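Local coordinates for uncharacterized protein (Bacteroides eggerthii DSM 20697, PDB 4ECO) that is of unknown function but, as a leucine-rich repeat protein, probably binds other proteins, at residues A[381-386]-A[406-411]; A[361-366]-A[385-390]; A[412-417]-A[438-443]. All blocks are in the same frame, centred on the assembly; numbering follows the deposited sequence.

Interaction 1: residues A[381-386]-A[406-411]; sequences NLSFAH and AIDFSY
L382 and F384 meet I407 on the inner side of two parallel strands: the CD1 methyl of I407 sits 3.9 Å from CD1 of L382 and also lies at the edge of the F384 ring, near its plane, against CE1. I407 CG1 is anti to the backbone N (chi1 -167°), which turns that branch across toward L382. Beyond it the F384 and F409 rings run side by side and almost parallel, slid so far apart that they barely overlap; F384 CD1 approaches F409 CE1 to 3.6 Å. Strands 381-383 and 406-408 are successive rungs of the leucine-rich repeat solenoid, 4.8 Å apart at closest approach, with L382 and I407 facing its interior. The ladder is carried by D408 N to L382 O (3.0 Å) and F384 N to D408 O (2.8 Å), and continues past the strands with H386 N to S410 O. On the face bearing S383 and D408, D408 OD1 accepts S410 N in an Asx turn and S410 OG besides, while S383 OG closes an ST turn by taking A385 N. At the polar edge, H386 and Y411 form an offset stack, centroids 4.2 Å apart, with Y411 CB over the centre of the imidazole.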
# COMPACT_ATOMS: atom_id res chain seq x y z
N ASN A 381 -6.27 -6.78 0.64
CA ASN A 381 -5.62 -6.33 1.88
C ASN A 381 -6.05 -4.93 2.30
O ASN A 381 -6.23 -4.04 1.45
CB ASN A 381 -4.09 -6.35 1.73
CG ASN A 381 -3.46 -7.71 1.55
OD1 ASN A 381 -3.78 -8.68 2.24
ND2 ASN A 381 -2.50 -7.81 0.65
N LEU A 382 -6.20 -4.74 3.64
CA LEU A 382 -6.51 -3.46 4.30
C LEU A 382 -5.49 -3.15 5.35
O LEU A 382 -4.89 -4.09 5.91
CB LEU A 382 -7.90 -3.44 4.95
CG LEU A 382 -9.11 -3.80 4.12
CD1 LEU A 382 -10.30 -3.94 5.03
CD2 LEU A 382 -9.36 -2.79 3.01
N SER A 383 -5.28 -1.85 5.64
CA SER A 383 -4.33 -1.46 6.66
C SER A 383 -4.78 -0.28 7.52
O SER A 383 -5.15 0.80 7.03
CB SER A 383 -2.98 -1.12 6.06
OG SER A 383 -2.06 -0.91 7.12
N PHE A 384 -4.67 -0.50 8.84
CA PHE A 384 -4.92 0.44 9.92
C PHE A 384 -3.67 0.53 10.78
O PHE A 384 -3.72 1.02 11.91
CB PHE A 384 -6.14 0.00 10.74
CG PHE A 384 -7.40 -0.19 9.94
CD1 PHE A 384 -7.69 -1.42 9.34
CD2 PHE A 384 -8.33 0.85 9.82
CE1 PHE A 384 -8.88 -1.60 8.62
CE2 PHE A 384 -9.52 0.66 9.11
CZ PHE A 384 -9.79 -0.57 8.53
N ALA A 385 -2.55 0.03 10.24
CA ALA A 385 -1.27 -0.03 10.94
C ALA A 385 -0.73 1.36 11.31
O ALA A 385 -1.01 2.34 10.62
CB ALA A 385 -0.26 -0.77 10.10
N HIS A 386 0.05 1.44 12.41
CA HIS A 386 0.73 2.64 12.89
C HIS A 386 -0.26 3.75 13.15
O HIS A 386 -0.28 4.76 12.45
CB HIS A 386 1.83 3.09 11.93
CG HIS A 386 2.95 2.11 11.83
ND1 HIS A 386 4.07 2.21 12.64
CD2 HIS A 386 3.09 1.04 11.01
CE1 HIS A 386 4.86 1.21 12.27
NE2 HIS A 386 4.31 0.47 11.31
N ALA A 406 -5.60 -10.43 3.99
CA ALA A 406 -5.00 -10.04 5.27
C ALA A 406 -5.41 -8.63 5.70
O ALA A 406 -5.57 -7.75 4.85
CB ALA A 406 -3.48 -10.12 5.19
N ILE A 407 -5.49 -8.40 7.01
CA ILE A 407 -5.81 -7.09 7.56
C ILE A 407 -4.69 -6.71 8.55
O ILE A 407 -4.24 -7.54 9.33
CB ILE A 407 -7.23 -7.05 8.17
CG1 ILE A 407 -7.69 -5.63 8.46
CG2 ILE A 407 -7.41 -8.01 9.38
CD1 ILE A 407 -9.14 -5.48 8.37
N ASP A 408 -4.18 -5.48 8.42
CA ASP A 408 -3.07 -5.05 9.26
C ASP A 408 -3.54 -4.09 10.32
O ASP A 408 -4.00 -2.98 10.00
CB ASP A 408 -1.97 -4.42 8.39
CG ASP A 408 -0.58 -4.35 9.03
OD1 ASP A 408 -0.49 -4.40 10.28
OD2 ASP A 408 0.40 -4.20 8.28
N PHE A 409 -3.44 -4.54 11.59
CA PHE A 409 -3.75 -3.72 12.77
C PHE A 409 -2.49 -3.52 13.63
O PHE A 409 -2.59 -3.04 14.77
CB PHE A 409 -4.87 -4.33 13.61
CG PHE A 409 -6.23 -4.36 12.98
CD1 PHE A 409 -7.01 -3.21 12.91
CD2 PHE A 409 -6.78 -5.56 12.54
CE1 PHE A 409 -8.29 -3.25 12.35
CE2 PHE A 409 -8.06 -5.60 11.98
CZ PHE A 409 -8.80 -4.44 11.87
N SER A 410 -1.29 -3.86 13.07
CA SER A 410 -0.02 -3.75 13.80
C SER A 410 0.32 -2.28 14.18
O SER A 410 -0.12 -1.33 13.52
CB SER A 410 1.14 -4.39 13.03
OG SER A 410 1.61 -3.64 11.93
N TYR A 411 1.08 -2.12 15.28
CA TYR A 411 1.52 -0.84 15.80
C TYR A 411 0.35 0.04 16.12
O TYR A 411 0.14 1.08 15.51
CB TYR A 411 2.45 -0.15 14.83
CG TYR A 411 3.86 -0.66 14.86
CD1 TYR A 411 4.78 -0.17 15.79
CD2 TYR A 411 4.30 -1.59 13.92
CE1 TYR A 411 6.10 -0.61 15.79
CE2 TYR A 411 5.64 -2.01 13.89
CZ TYR A 411 6.53 -1.52 14.84
OH TYR A 411 7.84 -1.90 14.82

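Interaction 2: residues A[361-366]-A[385-390]; sequences AYNQIT and AHNKLK
The imidazole of H386 lies over one face of the Y362 ring in an offset stack, centroids 4.0 Å apart and planes at 10°. Y362 CE1 stands over the centre of the imidazole, whereas H386 CD2 sits toward the rim of the phenol. Y411 stacks on H386 and Y339 on Y362, making an aromatic column, one ring per turn of the leucine-rich repeat solenoid. Beside it the backbones pair through Y362 N to A385 O and N363 N to H386 O, the latter 2.9 Å long. N363 and N387 form the next layer, an asparagine ladder: their amides are nearly coplanar, 9° apart, and their side chains point the same way. N363 ND2 bonds L360 O and C337 O; OD1 takes L342 N. N387 OD1 accepts I365 N at 3.2 Å, with the donor tilted from the amide plane, while N387 ND2 bonds to the carbonyl oxygens of F384 and L360, so both ends of this buried amide serve backbone groups. K388 N reaches I365 O (2.8 Å). On the interior side, I365 CG2 packs on L389 CD2. At the surface the aliphatic part of K388 crosses Q364, and Q364 OE1 comes within 3.3 Å of K388 CD.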
# COMPACT_ATOMS: atom_id res chain seq x y z
N ALA A 361 -2.74 3.73 7.23
CA ALA A 361 -1.54 3.54 8.00
C ALA A 361 -0.76 4.83 8.19
O ALA A 361 -0.86 5.76 7.38
CB ALA A 361 -0.66 2.48 7.38
N TYR A 362 -0.01 4.89 9.31
CA TYR A 362 0.89 5.96 9.69
C TYR A 362 0.14 7.27 9.93
O TYR A 362 0.33 8.29 9.25
CB TYR A 362 2.01 6.12 8.66
CG TYR A 362 2.93 4.93 8.60
CD1 TYR A 362 4.02 4.82 9.46
CD2 TYR A 362 2.73 3.90 7.68
CE1 TYR A 362 4.88 3.73 9.42
CE2 TYR A 362 3.57 2.78 7.64
CZ TYR A 362 4.66 2.71 8.50
OH TYR A 362 5.54 1.65 8.44
N ASN A 363 -0.68 7.23 10.98
CA ASN A 363 -1.47 8.36 11.47
C ASN A 363 -1.56 8.25 13.00
O ASN A 363 -0.75 7.56 13.62
CB ASN A 363 -2.86 8.40 10.79
CG ASN A 363 -2.83 8.88 9.38
OD1 ASN A 363 -2.72 10.06 9.13
ND2 ASN A 363 -3.04 8.00 8.43
N GLN A 364 -2.53 8.92 13.60
CA GLN A 364 -2.71 8.91 15.05
C GLN A 364 -4.21 8.74 15.36
O GLN A 364 -4.75 9.34 16.29
CB GLN A 364 -2.10 10.19 15.66
CG GLN A 364 -0.56 10.22 15.65
CD GLN A 364 0.16 9.28 16.63
OE1 GLN A 364 0.34 9.60 17.80
NE2 GLN A 364 0.59 8.10 16.18
N ILE A 365 -4.88 7.92 14.53
CA ILE A 365 -6.30 7.58 14.62
C ILE A 365 -6.50 6.75 15.89
O ILE A 365 -5.75 5.80 16.13
CB ILE A 365 -6.76 6.84 13.33
CG1 ILE A 365 -6.52 7.71 12.09
CG2 ILE A 365 -8.22 6.40 13.43
CD1 ILE A 365 -6.54 6.98 10.73
N THR A 366 -7.50 7.13 16.72
CA THR A 366 -7.79 6.42 17.97
C THR A 366 -9.03 5.55 17.86
O THR A 366 -9.18 4.60 18.65
CB THR A 366 -7.97 7.40 19.14
OG1 THR A 366 -9.03 8.32 18.85
CG2 THR A 366 -6.69 8.10 19.51
N ALA A 385 -2.55 0.03 10.24
CA ALA A 385 -1.27 -0.03 10.94
C ALA A 385 -0.73 1.36 11.31
O ALA A 385 -1.01 2.34 10.62
CB ALA A 385 -0.26 -0.77 10.10
N HIS A 386 0.05 1.44 12.41
CA HIS A 386 0.73 2.64 12.89
C HIS A 386 -0.26 3.75 13.15
O HIS A 386 -0.28 4.76 12.45
CB HIS A 386 1.83 3.09 11.93
CG HIS A 386 2.95 2.11 11.83
ND1 HIS A 386 4.07 2.21 12.64
CD2 HIS A 386 3.09 1.04 11.01
CE1 HIS A 386 4.86 1.21 12.27
NE2 HIS A 386 4.31 0.47 11.31
N ASN A 387 -1.09 3.54 14.15
CA ASN A 387 -2.08 4.49 14.66
C ASN A 387 -2.14 4.32 16.16
O ASN A 387 -1.24 3.72 16.75
CB ASN A 387 -3.46 4.32 14.00
CG ASN A 387 -3.54 4.82 12.58
OD1 ASN A 387 -3.63 6.01 12.33
ND2 ASN A 387 -3.63 3.91 11.62
N LYS A 388 -3.21 4.83 16.78
CA LYS A 388 -3.41 4.76 18.21
C LYS A 388 -4.75 4.08 18.53
O LYS A 388 -5.42 4.49 19.45
CB LYS A 388 -3.34 6.18 18.81
CG LYS A 388 -1.98 6.87 18.69
CD LYS A 388 -1.86 8.07 19.65
CE LYS A 388 -1.43 7.69 21.04
NZ LYS A 388 -1.28 8.87 21.93
N LEU A 389 -5.13 3.04 17.76
CA LEU A 389 -6.41 2.34 17.93
C LEU A 389 -6.48 1.60 19.25
O LEU A 389 -5.58 0.81 19.54
CB LEU A 389 -6.68 1.34 16.80
CG LEU A 389 -6.97 1.85 15.40
CD1 LEU A 389 -7.13 0.67 14.44
CD2 LEU A 389 -8.23 2.73 15.36
N LYS A 390 -7.57 1.81 20.03
CA LYS A 390 -7.67 1.12 21.32
C LYS A 390 -8.31 -0.25 21.13
O LYS A 390 -8.11 -1.14 21.97
CB LYS A 390 -8.46 1.93 22.39
CG LYS A 390 -8.14 3.41 22.56
CD LYS A 390 -6.66 3.72 22.79
CE LYS A 390 -6.40 5.18 22.50
NZ LYS A 390 -4.96 5.46 22.27

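Interaction 3: residues A[412-417]-A[438-443]; sequences NEIGSV and INLSNN
N412 N reaches across to N442 O at 3.2 Å, just before the chain bends in a type II beta turn, E413-S416, with S416 N bonded to E413 O. This is the bend that follows the strand in a leucine-rich repeat, and N412 and N443 are successive members of its asparagine ladder. N443 carries most of the contact. Its OD1 accepts I414 N at 2.9 Å, the donor tilted 22° from the amide plane, and also lies close to CB of N412 and CB of I414, so the carbonyl end is tucked into the bend of the preceding repeat. The other end of the amide turns toward backbone oxygens: ND2 donates to F409 O and makes weak bonds to L440 O and S441 O. N412 does the same one repeat earlier, its ND2 bonding to F409 O and F384 O and its OD1 taking L389 N. On the interior side I414 meets L440 at about a right angle, the CD1 methyl of I414 standing 4.0 Å from L440 CD2. Where strand 435-439 ends, N439 OD1 forms an Asx turn with S441 N (3.1 Å) and accepts S441 OG as well. In the E413-S416 turn, E413 O is gripped twice, for S416 OG adds a second bond of 2.7 Å in the plane of that carbonyl.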
# COMPACT_ATOMS: atom_id res chain seq x y z
N ASN A 412 -0.44 -0.42 17.08
CA ASN A 412 -1.60 0.29 17.61
C ASN A 412 -1.55 0.16 19.13
O ASN A 412 -0.48 -0.15 19.68
CB ASN A 412 -2.92 -0.22 17.00
CG ASN A 412 -3.31 0.48 15.72
OD1 ASN A 412 -3.57 1.68 15.70
ND2 ASN A 412 -3.37 -0.25 14.61
N GLU A 413 -2.66 0.45 19.80
CA GLU A 413 -2.76 0.39 21.26
C GLU A 413 -3.93 -0.52 21.65
O GLU A 413 -4.62 -0.25 22.64
CB GLU A 413 -2.92 1.81 21.81
CG GLU A 413 -1.58 2.48 21.96
CD GLU A 413 -1.56 3.98 21.75
OE1 GLU A 413 -2.29 4.70 22.46
OE2 GLU A 413 -0.75 4.43 20.90
N ILE A 414 -4.14 -1.60 20.87
CA ILE A 414 -5.23 -2.57 21.09
C ILE A 414 -4.94 -3.34 22.37
O ILE A 414 -3.83 -3.82 22.54
CB ILE A 414 -5.43 -3.47 19.84
CG1 ILE A 414 -5.87 -2.60 18.62
CG2 ILE A 414 -6.42 -4.61 20.12
CD1 ILE A 414 -5.68 -3.21 17.28
N GLY A 415 -5.93 -3.37 23.27
CA GLY A 415 -5.85 -4.02 24.58
C GLY A 415 -5.29 -3.13 25.68
O GLY A 415 -5.12 -3.56 26.83
N SER A 416 -4.97 -1.86 25.34
CA SER A 416 -4.40 -0.93 26.30
C SER A 416 -5.43 -0.48 27.32
O SER A 416 -5.07 -0.21 28.47
CB SER A 416 -3.82 0.29 25.59
OG SER A 416 -4.84 1.04 24.95
N VAL A 417 -6.71 -0.35 26.90
CA VAL A 417 -7.76 0.13 27.80
C VAL A 417 -8.38 -1.06 28.50
O VAL A 417 -9.13 -1.82 27.89
CB VAL A 417 -8.83 1.03 27.09
CG1 VAL A 417 -9.87 1.55 28.09
CG2 VAL A 417 -8.17 2.20 26.36
N ILE A 438 -4.60 -12.06 10.09
CA ILE A 438 -4.76 -10.86 10.90
C ILE A 438 -3.40 -10.54 11.53
O ILE A 438 -2.73 -11.41 12.10
CB ILE A 438 -5.94 -10.92 11.95
CG1 ILE A 438 -6.16 -9.56 12.63
CG2 ILE A 438 -5.82 -12.05 12.95
CD1 ILE A 438 -7.49 -9.34 13.19
N ASN A 439 -2.97 -9.30 11.36
CA ASN A 439 -1.70 -8.84 11.91
C ASN A 439 -2.01 -7.95 13.08
O ASN A 439 -2.42 -6.80 12.88
CB ASN A 439 -0.85 -8.14 10.85
CG ASN A 439 0.55 -7.79 11.32
OD1 ASN A 439 0.87 -7.78 12.52
ND2 ASN A 439 1.41 -7.49 10.38
N LEU A 440 -1.86 -8.48 14.28
CA LEU A 440 -2.09 -7.76 15.53
C LEU A 440 -0.76 -7.56 16.29
O LEU A 440 -0.78 -7.31 17.50
CB LEU A 440 -3.11 -8.50 16.39
CG LEU A 440 -4.56 -8.38 15.94
CD1 LEU A 440 -5.39 -9.45 16.60
CD2 LEU A 440 -5.11 -7.01 16.24
N SER A 441 0.40 -7.67 15.58
CA SER A 441 1.73 -7.49 16.20
C SER A 441 1.92 -6.04 16.68
O SER A 441 1.23 -5.14 16.21
CB SER A 441 2.85 -7.91 15.24
OG SER A 441 2.85 -7.20 14.02
N ASN A 442 2.83 -5.82 17.63
CA ASN A 442 3.14 -4.52 18.25
C ASN A 442 1.87 -3.78 18.72
O ASN A 442 1.52 -2.72 18.21
CB ASN A 442 3.97 -3.62 17.32
CG ASN A 442 5.43 -3.93 17.39
OD1 ASN A 442 6.08 -3.65 18.41
ND2 ASN A 442 5.96 -4.55 16.33
N ASN A 443 1.21 -4.36 19.72
CA ASN A 443 0.03 -3.77 20.36
C ASN A 443 0.18 -3.94 21.89
O ASN A 443 1.29 -4.13 22.37
CB ASN A 443 -1.26 -4.42 19.82
CG ASN A 443 -1.85 -3.69 18.65
OD1 ASN A 443 -2.47 -2.65 18.80
ND2 ASN A 443 -1.72 -4.24 17.46

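How the interactions relate
Following the chain, 361-366 comes first, and interaction 2 closes a loop of one repeat by bringing 385-390 against it. Interaction 1 opens at 381, just before 385-390 and overlapping it at A385 and H386, and closes at 406-411, so the two contacts cross. Interaction 3 starts directly afterwards at 412 and closes one more repeat at 438-443. Probable hydrogen bonds join Y411 O to N387 N between interactions 1 and 2 and I407 O to N439 N between 1 and 3, and a salt bridge joins K390 NZ to E413 OE1 between 2 and 3. Together they join four consecutive turns of the solenoid, from strands to the bends beyond.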